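Local coordinates for protein putative aminooxidase (Propionibacterium acnes, PDB 2BA9) that isomerises polyunsaturated fatty acids to give conjugated linoleic acid, probably with the help of its bound flavin-adenine dinucleotide, in a fold related to that of flavin-containing amine oxidases, at residues 313-318 and 323-328; 46-51 and 55-60; 372-377 and 381-386. All blocks are in the same frame, centred on the assembly; numbering follows the deposited sequence.

Contact 1 (313-318 and 323-328)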
loop_
_atom_site.group_PDB
_atom_site.type_symbol
_atom_site.label_atom_id
_atom_site.label_comp_id
_atom_site.label_asym_id
_atom_site.label_seq_id
_atom_site.Cartn_x
_atom_site.Cartn_y
_atom_site.Cartn_z
ATOM N N TYR A 313 9.493 -12.990 6.174
ATOM C CA TYR A 313 8.545 -13.401 7.203
ATOM C C TYR A 313 8.702 -12.508 8.410
ATOM O O TYR A 313 9.780 -11.986 8.662
ATOM C CB TYR A 313 8.683 -14.881 7.563
ATOM C CG TYR A 313 10.050 -15.320 8.015
ATOM C CD1 TYR A 313 10.473 -15.133 9.331
ATOM C CD2 TYR A 313 10.919 -15.951 7.134
ATOM C CE1 TYR A 313 11.729 -15.549 9.736
ATOM C CE2 TYR A 313 12.168 -16.364 7.530
ATOM C CZ TYR A 313 12.577 -16.171 8.833
ATOM O OH TYR A 313 13.847 -16.598 9.219
ATOM N N TYR A 314 7.606 -12.343 9.137
ATOM C CA TYR A 314 7.516 -11.407 10.247
ATOM C C TYR A 314 7.449 -12.085 11.619
ATOM O O TYR A 314 6.498 -12.817 11.914
ATOM C CB TYR A 314 6.288 -10.528 10.017
ATOM C CG TYR A 314 5.964 -9.511 11.085
ATOM C CD1 TYR A 314 6.957 -8.849 11.791
ATOM C CD2 TYR A 314 4.648 -9.189 11.348
ATOM C CE1 TYR A 314 6.635 -7.909 12.764
ATOM C CE2 TYR A 314 4.315 -8.267 12.294
ATOM C CZ TYR A 314 5.306 -7.626 13.009
ATOM O OH TYR A 314 4.946 -6.694 13.938
ATOM N N HIS A 315 8.479 -11.822 12.430
ATOM C CA HIS A 315 8.571 -12.199 13.844
ATOM C C HIS A 315 8.047 -11.054 14.729
ATOM O O HIS A 315 8.708 -10.040 14.890
ATOM C CB HIS A 315 10.053 -12.505 14.173
ATOM C CG HIS A 315 10.312 -12.982 15.577
ATOM N ND1 HIS A 315 10.934 -12.197 16.524
ATOM C CD2 HIS A 315 10.086 -14.177 16.173
ATOM C CE1 HIS A 315 11.063 -12.880 17.651
ATOM N NE2 HIS A 315 10.555 -14.085 17.466
ATOM N N ARG A 316 6.872 -11.228 15.323
ATOM C CA ARG A 316 6.164 -10.105 15.983
ATOM C C ARG A 316 6.243 -10.122 17.514
ATOM O O ARG A 316 6.660 -9.131 18.141
ATOM C CB ARG A 316 4.692 -10.082 15.542
ATOM C CG ARG A 316 3.822 -8.994 16.204
ATOM C CD ARG A 316 2.574 -8.739 15.364
ATOM N NE ARG A 316 1.556 -7.889 15.986
ATOM C CZ ARG A 316 1.542 -6.556 15.955
ATOM N NH1 ARG A 316 2.525 -5.871 15.384
ATOM N NH2 ARG A 316 0.541 -5.890 16.516
ATOM N N TRP A 317 5.805 -11.235 18.108
ATOM C CA TRP A 317 5.808 -11.400 19.549
ATOM C C TRP A 317 6.954 -12.312 19.935
ATOM O O TRP A 317 6.865 -13.530 19.783
ATOM C CB TRP A 317 4.476 -11.992 20.019
ATOM C CG TRP A 317 3.285 -11.148 19.640
ATOM C CD1 TRP A 317 2.265 -11.495 18.795
ATOM C CD2 TRP A 317 3.002 -9.819 20.088
ATOM N NE1 TRP A 317 1.366 -10.467 18.697
ATOM C CE2 TRP A 317 1.795 -9.422 19.473
ATOM C CE3 TRP A 317 3.649 -8.923 20.947
ATOM C CZ2 TRP A 317 1.215 -8.176 19.702
ATOM C CZ3 TRP A 317 3.071 -7.677 21.170
ATOM C CH2 TRP A 317 1.866 -7.318 20.546
ATOM N N ALA A 318 8.034 -11.713 20.422
ATOM C CA ALA A 318 9.293 -12.423 20.659
ATOM C C ALA A 318 9.227 -13.364 21.863
ATOM O O ALA A 318 9.974 -14.342 21.942
ATOM C CB ALA A 318 10.445 -11.410 20.839
ATOM N N GLN A 323 3.076 -18.074 19.051
ATOM C CA GLN A 323 2.388 -16.959 18.379
ATOM C C GLN A 323 2.571 -16.985 16.860
ATOM O O GLN A 323 3.357 -17.780 16.320
ATOM C CB GLN A 323 2.853 -15.594 18.940
ATOM C CG GLN A 323 1.943 -15.035 20.033
ATOM C CD GLN A 323 0.552 -14.667 19.538
ATOM O OE1 GLN A 323 0.319 -14.520 18.328
ATOM N NE2 GLN A 323 -0.387 -14.487 20.483
ATOM N N ILE A 324 1.849 -16.085 16.185
ATOM C CA ILE A 324 1.796 -16.060 14.726
ATOM C C ILE A 324 3.039 -15.468 14.088
ATOM O O ILE A 324 3.547 -14.422 14.515
ATOM C CB ILE A 324 0.552 -15.282 14.221
ATOM C CG1 ILE A 324 -0.742 -15.977 14.674
ATOM C CG2 ILE A 324 0.532 -15.182 12.700
ATOM C CD1 ILE A 324 -0.891 -17.393 14.142
ATOM N N ILE A 325 3.519 -16.162 13.056
ATOM C CA ILE A 325 4.576 -15.684 12.183
ATOM C C ILE A 325 3.935 -15.606 10.812
ATOM O O ILE A 325 3.419 -16.611 10.315
ATOM C CB ILE A 325 5.754 -16.685 12.118
ATOM C CG1 ILE A 325 6.390 -16.887 13.504
ATOM C CG2 ILE A 325 6.762 -16.253 11.080
ATOM C CD1 ILE A 325 7.206 -15.719 14.053
ATOM N N THR A 326 3.918 -14.421 10.213
ATOM C CA THR A 326 3.283 -14.263 8.909
ATOM C C THR A 326 4.357 -14.333 7.814
ATOM O O THR A 326 5.501 -13.897 8.010
ATOM C CB THR A 326 2.437 -12.950 8.799
ATOM O OG1 THR A 326 3.200 -11.826 9.249
ATOM C CG2 THR A 326 1.147 -13.051 9.618
ATOM N N THR A 327 3.970 -14.901 6.676
ATOM C CA THR A 327 4.836 -15.038 5.511
ATOM C C THR A 327 4.242 -14.255 4.359
ATOM O O THR A 327 3.017 -14.064 4.293
ATOM C CB THR A 327 4.986 -16.514 5.059
ATOM O OG1 THR A 327 3.771 -16.946 4.437
ATOM C CG2 THR A 327 5.331 -17.434 6.234
ATOM N N TYR A 328 5.116 -13.846 3.434
ATOM C CA TYR A 328 4.767 -12.941 2.331
ATOM C C TYR A 328 5.365 -13.428 1.015
ATOM O O TYR A 328 6.575 -13.624 0.917
ATOM C CB TYR A 328 5.272 -11.532 2.660
ATOM C CG TYR A 328 4.756 -11.040 4.004
ATOM C CD1 TYR A 328 3.627 -10.218 4.088
ATOM C CD2 TYR A 328 5.377 -11.425 5.189
ATOM C CE1 TYR A 328 3.137 -9.808 5.311
ATOM C CE2 TYR A 328 4.901 -11.012 6.416
ATOM C CZ TYR A 328 3.779 -10.196 6.472
ATOM O OH TYR A 328 3.307 -9.791 7.691
HETATM O O HOH W 1 3.848 -12.143 12.766
HETATM O O HOH W 2 5.194 -13.384 16.455
HETATM O O HOH W 3 -1.067 -12.235 17.838
#

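Contact 2 (46-51 and 55-60). With FAD (flavin-adenine dinucleotide), chain D.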
loop_
_atom_site.group_PDB
_atom_site.type_symbol
_atom_site.label_atom_id
_atom_site.label_comp_id
_atom_site.label_asym_id
_atom_site.label_seq_id
_atom_site.Cartn_x
_atom_site.Cartn_y
_atom_site.Cartn_z
ATOM N N CYS A 46 -5.057 -2.399 6.438
ATOM C CA CYS A 46 -4.618 -2.348 7.829
ATOM C C CYS A 46 -5.562 -3.261 8.590
ATOM O O CYS A 46 -6.657 -2.843 8.987
ATOM C CB CYS A 46 -4.689 -0.938 8.379
ATOM S SG CYS A 46 -3.536 0.184 7.587
ATOM N N HIS A 47 -5.134 -4.509 8.773
ATOM C CA HIS A 47 -6.017 -5.581 9.228
ATOM C C HIS A 47 -5.317 -6.414 10.265
ATOM O O HIS A 47 -4.389 -7.173 9.941
ATOM C CB HIS A 47 -6.418 -6.450 8.044
ATOM C CG HIS A 47 -7.627 -7.291 8.292
ATOM N ND1 HIS A 47 -8.891 -6.754 8.400
ATOM C CD2 HIS A 47 -7.769 -8.627 8.448
ATOM C CE1 HIS A 47 -9.760 -7.727 8.609
ATOM N NE2 HIS A 47 -9.106 -8.873 8.633
ATOM N N SER A 48 -5.795 -6.307 11.503
ATOM C CA SER A 48 -5.103 -6.851 12.663
ATOM C C SER A 48 -6.014 -7.753 13.522
ATOM O O SER A 48 -6.572 -7.302 14.521
ATOM C CB SER A 48 -4.565 -5.691 13.508
ATOM O OG SER A 48 -4.017 -4.671 12.681
ATOM N N PRO A 49 -6.165 -9.032 13.133
ATOM C CA PRO A 49 -6.984 -9.946 13.928
ATOM C C PRO A 49 -6.319 -10.467 15.200
ATOM O O PRO A 49 -5.121 -10.301 15.406
ATOM C CB PRO A 49 -7.267 -11.109 12.966
ATOM C CG PRO A 49 -6.653 -10.729 11.640
ATOM C CD PRO A 49 -5.626 -9.698 11.936
ATOM N N ASN A 50 -7.130 -11.119 16.023
ATOM C CA ASN A 50 -6.718 -11.566 17.337
ATOM C C ASN A 50 -6.310 -13.040 17.332
ATOM O O ASN A 50 -6.865 -13.858 16.584
ATOM C CB ASN A 50 -7.851 -11.376 18.351
ATOM C CG ASN A 50 -8.285 -9.937 18.504
ATOM O OD1 ASN A 50 -7.822 -9.240 19.403
ATOM N ND2 ASN A 50 -9.207 -9.494 17.659
ATOM N N TYR A 51 -5.346 -13.366 18.187
ATOM C CA TYR A 51 -4.967 -14.744 18.456
ATOM C C TYR A 51 -4.294 -14.799 19.816
ATOM O O TYR A 51 -3.319 -14.112 20.029
ATOM C CB TYR A 51 -4.010 -15.287 17.395
ATOM C CG TYR A 51 -3.688 -16.772 17.575
ATOM C CD1 TYR A 51 -4.649 -17.743 17.303
ATOM C CD2 TYR A 51 -2.441 -17.195 18.011
ATOM C CE1 TYR A 51 -4.382 -19.093 17.463
ATOM C CE2 TYR A 51 -2.156 -18.570 18.175
ATOM C CZ TYR A 51 -3.140 -19.506 17.904
ATOM O OH TYR A 51 -2.901 -20.857 18.042
ATOM N N ARG A 55 -2.976 -9.183 19.059
ATOM C CA ARG A 55 -3.308 -9.021 17.662
ATOM C C ARG A 55 -2.096 -9.230 16.776
ATOM O O ARG A 55 -0.994 -8.762 17.068
ATOM C CB ARG A 55 -3.929 -7.643 17.405
ATOM C CG ARG A 55 -5.188 -7.385 18.235
ATOM C CD ARG A 55 -5.692 -5.976 18.110
ATOM N NE ARG A 55 -6.387 -5.734 16.846
ATOM C CZ ARG A 55 -7.097 -4.642 16.567
ATOM N NH1 ARG A 55 -7.222 -3.660 17.453
ATOM N NH2 ARG A 55 -7.697 -4.527 15.392
ATOM N N TYR A 56 -2.316 -9.916 15.666
ATOM C CA TYR A 56 -1.287 -10.053 14.655
ATOM C C TYR A 56 -1.716 -9.273 13.417
ATOM O O TYR A 56 -2.859 -8.815 13.328
ATOM C CB TYR A 56 -1.021 -11.527 14.337
ATOM C CG TYR A 56 -2.203 -12.289 13.791
ATOM C CD1 TYR A 56 -2.361 -12.479 12.426
ATOM C CD2 TYR A 56 -3.153 -12.841 14.640
ATOM C CE1 TYR A 56 -3.432 -13.201 11.915
ATOM C CE2 TYR A 56 -4.225 -13.560 14.142
ATOM C CZ TYR A 56 -4.360 -13.734 12.776
ATOM O OH TYR A 56 -5.428 -14.446 12.280
ATOM N N GLU A 57 -0.792 -9.120 12.474
ATOM C CA GLU A 57 -1.028 -8.308 11.300
ATOM C C GLU A 57 -1.185 -9.228 10.092
ATOM O O GLU A 57 -0.287 -10.022 9.750
ATOM C CB GLU A 57 0.122 -7.319 11.073
ATOM C CG GLU A 57 0.414 -6.324 12.214
ATOM C CD GLU A 57 -0.544 -5.130 12.276
ATOM O OE1 GLU A 57 -1.733 -5.274 11.883
ATOM O OE2 GLU A 57 -0.101 -4.033 12.718
ATOM N N MET A 58 -2.347 -9.143 9.468
ATOM C CA MET A 58 -2.568 -9.732 8.161
ATOM C C MET A 58 -2.242 -8.728 7.051
ATOM O O MET A 58 -2.119 -9.099 5.880
ATOM C CB MET A 58 -4.010 -10.242 8.043
ATOM C CG MET A 58 -4.232 -11.575 8.761
ATOM S SD MET A 58 -3.208 -12.965 8.158
ATOM C CE MET A 58 -3.663 -12.938 6.418
ATOM N N GLY A 59 -2.078 -7.462 7.415
ATOM C CA GLY A 59 -1.739 -6.420 6.435
ATOM C C GLY A 59 -0.576 -5.546 6.873
ATOM O O GLY A 59 0.443 -6.052 7.383
ATOM N N ALA A 60 -0.730 -4.230 6.680
ATOM C CA ALA A 60 0.261 -3.258 7.112
ATOM C C ALA A 60 0.740 -3.525 8.522
ATOM O O ALA A 60 -0.045 -3.897 9.402
ATOM C CB ALA A 60 -0.285 -1.829 7.007
HETATM P PA FAD D . -7.699 -0.384 1.323
HETATM O O1A FAD D . -6.819 -0.440 2.537
HETATM O O2A FAD D . -7.653 -1.579 0.393
HETATM O O5B FAD D . -9.220 -0.246 1.804
HETATM C C5B FAD D . -10.207 -0.120 0.807
HETATM C C4B FAD D . -11.585 -0.241 1.423
HETATM O O4B FAD D . -12.554 -0.073 0.408
HETATM C C3B FAD D . -11.799 -1.604 2.084
HETATM O O3B FAD D . -12.233 -1.430 3.414
HETATM C C2B FAD D . -12.824 -2.271 1.198
HETATM O O2B FAD D . -13.613 -3.242 1.889
HETATM C C1B FAD D . -13.548 -1.054 0.596
HETATM N N9A FAD D . -14.219 -1.428 -0.662
HETATM C C8A FAD D . -13.658 -2.037 -1.765
HETATM N N7A FAD D . -14.630 -2.230 -2.701
HETATM C C5A FAD D . -15.803 -1.748 -2.207
HETATM C C6A FAD D . -17.117 -1.693 -2.715
HETATM N N6A FAD D . -17.315 -1.826 -4.066
HETATM N N1A FAD D . -18.108 -1.094 -1.945
HETATM C C2A FAD D . -17.839 -0.612 -0.672
HETATM N N3A FAD D . -16.542 -0.677 -0.180
HETATM C C4A FAD D . -15.550 -1.248 -0.918
HETATM N N1 FAD D . 1.245 0.320 4.184
HETATM C C2 FAD D . 2.215 1.078 4.807
HETATM O O2 FAD D . 2.088 2.301 4.875
HETATM N N3 FAD D . 3.338 0.464 5.327
HETATM C C4 FAD D . 3.477 -0.906 5.251
HETATM O O4 FAD D . 4.490 -1.427 5.745
HETATM C C4X FAD D . 2.489 -1.678 4.633
HETATM N N5 FAD D . 2.605 -3.053 4.518
HETATM C C5X FAD D . 1.564 -3.836 4.057
HETATM C C6 FAD D . 1.655 -5.226 4.087
HETATM C C7 FAD D . 0.582 -6.001 3.654
HETATM C C7M FAD D . 0.710 -7.497 3.716
HETATM C C8 FAD D . -0.574 -5.386 3.182
HETATM C C8M FAD D . -1.754 -6.175 2.702
HETATM C C9 FAD D . -0.653 -3.997 3.151
HETATM C C9A FAD D . 0.414 -3.204 3.577
HETATM N N10 FAD D . 0.365 -1.799 3.535
HETATM C C10 FAD D . 1.360 -1.047 4.118
HETATM C "C1'" FAD D . -0.548 -1.091 2.591
HETATM C "C2'" FAD D . -1.724 -0.444 3.311
HETATM O "O2'" FAD D . -2.354 -1.342 4.220
HETATM C "C3'" FAD D . -2.700 0.037 2.249
HETATM O "O3'" FAD D . -1.996 0.815 1.278
HETATM C "C4'" FAD D . -3.834 0.834 2.872
HETATM O "O4'" FAD D . -4.702 -0.005 3.625
HETATM C "C5'" FAD D . -4.579 1.561 1.761
HETATM O "O5'" FAD D . -5.798 2.054 2.241
HETATM P P FAD D . -7.011 2.355 1.210
HETATM O O1P FAD D . -8.243 2.820 1.965
HETATM O O2P FAD D . -6.532 3.363 0.224
HETATM O O3P FAD D . -7.363 0.957 0.505
#

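Contact 3 (372-377 and 381-386)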
loop_
_atom_site.group_PDB
_atom_site.type_symbol
_atom_site.label_atom_id
_atom_site.label_comp_id
_atom_site.label_asym_id
_atom_site.label_seq_id
_atom_site.Cartn_x
_atom_site.Cartn_y
_atom_site.Cartn_z
ATOM N N PRO A 372 -2.410 -1.066 -6.744
ATOM C CA PRO A 372 -2.840 -0.699 -8.085
ATOM C C PRO A 372 -1.891 0.336 -8.658
ATOM O O PRO A 372 -1.488 1.275 -7.966
ATOM C CB PRO A 372 -4.231 -0.083 -7.867
ATOM C CG PRO A 372 -4.212 0.383 -6.420
ATOM C CD PRO A 372 -3.389 -0.664 -5.717
ATOM N N HIS A 373 -1.533 0.158 -9.916
ATOM C CA HIS A 373 -0.651 1.082 -10.598
ATOM C C HIS A 373 -0.805 0.907 -12.111
ATOM O O HIS A 373 -1.575 0.056 -12.569
ATOM C CB HIS A 373 0.795 0.861 -10.153
ATOM C CG HIS A 373 1.346 -0.484 -10.493
ATOM N ND1 HIS A 373 1.026 -1.625 -9.781
ATOM C CD2 HIS A 373 2.237 -0.867 -11.434
ATOM C CE1 HIS A 373 1.682 -2.653 -10.285
ATOM N NE2 HIS A 373 2.423 -2.223 -11.290
ATOM N N VAL A 374 -0.070 1.712 -12.871
ATOM C CA VAL A 374 -0.035 1.567 -14.336
ATOM C C VAL A 374 1.401 1.312 -14.810
ATOM O O VAL A 374 2.369 1.488 -14.054
ATOM C CB VAL A 374 -0.696 2.755 -15.084
ATOM C CG1 VAL A 374 -2.196 2.831 -14.744
ATOM C CG2 VAL A 374 0.018 4.089 -14.784
ATOM N N SER A 375 1.509 0.849 -16.053
ATOM C CA SER A 375 2.774 0.461 -16.632
ATOM C C SER A 375 3.583 1.701 -16.959
ATOM O O SER A 375 3.040 2.816 -17.066
ATOM C CB SER A 375 2.543 -0.362 -17.910
ATOM O OG SER A 375 1.837 0.407 -18.881
ATOM N N SER A 376 4.887 1.508 -17.126
ATOM C CA SER A 376 5.757 2.603 -17.534
ATOM C C SER A 376 5.242 3.298 -18.809
ATOM O O SER A 376 5.162 4.528 -18.865
ATOM C CB SER A 376 7.185 2.099 -17.732
ATOM O OG SER A 376 8.045 3.172 -18.087
ATOM N N GLU A 377 4.863 2.504 -19.809
ATOM C CA GLU A 377 4.294 3.031 -21.062
ATOM C C GLU A 377 3.026 3.880 -20.847
ATOM O O GLU A 377 2.886 4.985 -21.383
ATOM C CB GLU A 377 3.945 1.867 -21.997
ATOM C CG GLU A 377 3.239 2.293 -23.275
ATOM C CD GLU A 377 2.865 1.120 -24.158
ATOM O OE1 GLU A 377 3.319 1.111 -25.322
ATOM O OE2 GLU A 377 2.129 0.216 -23.677
ATOM N N ALA A 381 2.523 7.747 -21.326
ATOM C CA ALA A 381 1.484 8.177 -22.253
ATOM C C ALA A 381 0.563 9.227 -21.629
ATOM O O ALA A 381 -0.292 9.781 -22.315
ATOM C CB ALA A 381 0.672 6.967 -22.742
ATOM N N GLY A 382 0.729 9.476 -20.328
ATOM C CA GLY A 382 0.065 10.577 -19.636
ATOM C C GLY A 382 -1.050 10.181 -18.686
ATOM O O GLY A 382 -1.816 11.042 -18.257
ATOM N N TRP A 383 -1.125 8.897 -18.321
ATOM C CA TRP A 383 -2.245 8.361 -17.522
ATOM C C TRP A 383 -2.791 9.336 -16.478
ATOM O O TRP A 383 -3.972 9.607 -16.473
ATOM C CB TRP A 383 -1.867 7.035 -16.837
ATOM C CG TRP A 383 -3.060 6.188 -16.455
ATOM C CD1 TRP A 383 -3.654 5.205 -17.217
ATOM C CD2 TRP A 383 -3.791 6.232 -15.221
ATOM N NE1 TRP A 383 -4.713 4.650 -16.528
ATOM C CE2 TRP A 383 -4.819 5.263 -15.307
ATOM C CE3 TRP A 383 -3.683 7.003 -14.056
ATOM C CZ2 TRP A 383 -5.726 5.054 -14.282
ATOM C CZ3 TRP A 383 -4.584 6.783 -13.028
ATOM C CH2 TRP A 383 -5.590 5.818 -13.148
ATOM N N TYR A 384 -1.918 9.879 -15.634
ATOM C CA TYR A 384 -2.327 10.729 -14.493
ATOM C C TYR A 384 -2.659 12.180 -14.889
ATOM O O TYR A 384 -3.373 12.876 -14.170
ATOM C CB TYR A 384 -1.249 10.714 -13.390
ATOM C CG TYR A 384 -1.134 9.406 -12.652
ATOM C CD1 TYR A 384 -1.916 9.150 -11.531
ATOM C CD2 TYR A 384 -0.244 8.420 -13.067
ATOM C CE1 TYR A 384 -1.822 7.963 -10.845
ATOM C CE2 TYR A 384 -0.144 7.197 -12.374
ATOM C CZ TYR A 384 -0.942 6.982 -11.263
ATOM O OH TYR A 384 -0.887 5.798 -10.551
ATOM N N GLU A 385 -2.132 12.641 -16.023
ATOM C CA GLU A 385 -2.553 13.917 -16.574
ATOM C C GLU A 385 -4.024 13.797 -16.939
ATOM O O GLU A 385 -4.826 14.674 -16.630
ATOM C CB GLU A 385 -1.708 14.302 -17.801
ATOM C CG GLU A 385 -0.266 14.678 -17.451
ATOM C CD GLU A 385 0.485 15.282 -18.618
ATOM O OE1 GLU A 385 0.101 16.381 -19.045
ATOM O OE2 GLU A 385 1.469 14.670 -19.094
ATOM N N LYS A 386 -4.380 12.682 -17.572
ATOM C CA LYS A 386 -5.771 12.413 -17.904
ATOM C C LYS A 386 -6.627 12.260 -16.643
ATOM O O LYS A 386 -7.592 12.995 -16.456
ATOM C CB LYS A 386 -5.885 11.161 -18.777
ATOM C CG LYS A 386 -7.313 10.813 -19.169
ATOM C CD LYS A 386 -7.909 11.808 -20.183
ATOM C CE LYS A 386 -9.042 11.176 -20.996
ATOM N NZ LYS A 386 -9.403 11.916 -22.254
#

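Contact 1 (313-318 and 323-328)
Tyr314 and Thr326 face each other across two antiparallel strands, their side chains running alongside and pointing the same way. Thr326 OG1 sits at the edge of the Tyr314 ring, close to its plane and 3.4 Å from Tyr314 CB. The threonine hydroxyl lies between its own backbone N and carbonyl carbon (chi1 49°), and from there Thr326 OG1 bonds Tyr328 OH at 2.6 Å. Tyr328 in turn brings its ring edge to Tyr314 CB, so the paired hydroxyls pack against that carbon. At the other end of the Tyr314 ring, Arg316 NH1 donates to Tyr314 OH, which lies in the guanidinium plane.

Between the strands, Tyr314 N gives Thr326 O a straight bond of 2.8 Å. The return bond is weak, and a water donates to both Tyr314 O and Ile324 O, bridging the strands beside it. Toward the turn, Trp317 and Gln323 run side by side with indole and amide planes 64° apart; Gln323 NE2 bonds Tyr51 O. Strands 310-315 and 325-330 thus form a beta hairpin of the mixed sheet, and Tyr328, on its second strand, belongs to the FAD pocket.

Contact 2 (46-51 and 55-60)
A single carbonyl oxygen, Ser48 O, is gripped side-on by two nitrogens of Arg55, NE at 2.8 Å and NH2 at 3.1 Å. The oxygen lies in the guanidinium plane, while the two nitrogens come from opposite faces of the carbonyl plane, a clear illustration of how one backbone acceptor can serve two donors of the same side chain. A bend at chi3 (76°) turns the guanidinium edge toward Ser48 O, and Glu210 forms a salt bridge with NH2. The same serine is held at its hydroxyl: Ser48 OG donates to Glu57 OE1 over a very short 2.5 Å, and Thr205 N binds the other carboxylate oxygen, which fixes the rotation of the acid.

Pro49 and Tyr56 meet at about a right angle. Pro49 CD stands over one face of the tyrosine ring, 4.3 Å from its centroid, in a CH-pi contact, and Met58 CG packs against Pro49 CG. Tyr51 CB touches the ring at Tyr56 CE2, while Tyr56 OH bonds Glu364.

Backbone bonds tie the two segments together: Tyr56 N to Pro49 O, and Met58 N to His47 O at 2.9 Å, with a weak bond from Gly59 N to the same oxygen. Only Asn50 and Arg55 pair as true strand residues, beside the tight turn of strands 50-51 and 54-55. Farther along, the segments follow each other as extended loops until Cys46 SG and Ala60 CB come together beside the cofactor. Ala60 CB lies 3.4 Å from FAD C10, and Gly59 backs the dimethylbenzene end of the ring system. A short hairpin thus opens into two loops that form part of the FAD-binding site.

Contact 3 (372-377 and 381-386)
Val374 sets its two methyl groups against two neighbouring aromatic residues, and this is the tight half of the contact. Val374 CG1 stands almost squarely over the five-membered ring of Trp383, 3.5 Å from its centroid and 7° off the ring normal, a well-formed CH-pi contact. The second methyl, Val374 CG2, touches Tyr384 CE2 at 3.9 Å, the valine and tyrosine side chains sliding past each other in opposite directions. With CG1 anti to the carbonyl carbon (chi1 -64°), the side chain addresses both partners at once, an example of how a beta-branched residue can serve two rings. The aromatic pair is itself closely fitted, since Trp383 CE3 lies over the centre of the Tyr384 ring.

Polar atoms of these buried rings have partners nearby. Trp383 NE1 bonds Tyr272 O, and Tyr384 OH is linked to Tyr180 OH and Ile402 O. Because Tyr180 OH also bonds Val374 N, a single hydroxyl connects the valine backbone with the end of the tyrosine it packs against.

The other half is sparse and lies toward solvent. There, Ala381 N donates to Glu377 O at 2.8 Å, bent to 140° at the hydrogen, and Ala381 CB rests 3.3 Å from Glu377 O. The side chain of exposed Glu377 starts away from the opposing segment. This backbone bond belongs to the last turn of the short helix that Ser375 begins as N-cap, its hydroxyl bonding Asp378 N. Gly382, with positive phi, ends it in a Schellman motif and serves at once as N-cap of the next helix. Val374 stands near the end of strand 359-373; helix 376-380 starts within 372-377 and runs on to connect it with 381-386, and helix 383-389 turns its first residues, Trp383 and Tyr384, back onto the valine.

How the contacts relate
Contacts 1 and 2 are neighbours, their centres 11 Å apart, and they touch directly: Arg316 NE of the hairpin reaches the backbone oxygen of Arg55, and Thr326 CG2 packs on Glu57 O. Contact 3 lies on the opposite side of the chain's centre, about 35 Å from contact 1 between centres, yet both reach the same mixed sheet. Contact 1 is mostly buried, contact 3 has a buried aromatic half and an exposed helical edge, and contact 2 runs from an exposed turn to the flavin. Their chemistry follows: strand pairing with waters and hydroxyls in contact 1, side-chain grips on a backbone carbonyl together with backbone bonds and proline-on-tyrosine packing in contact 2, and methyl-on-aromatic packing with one helical bond in contact 3.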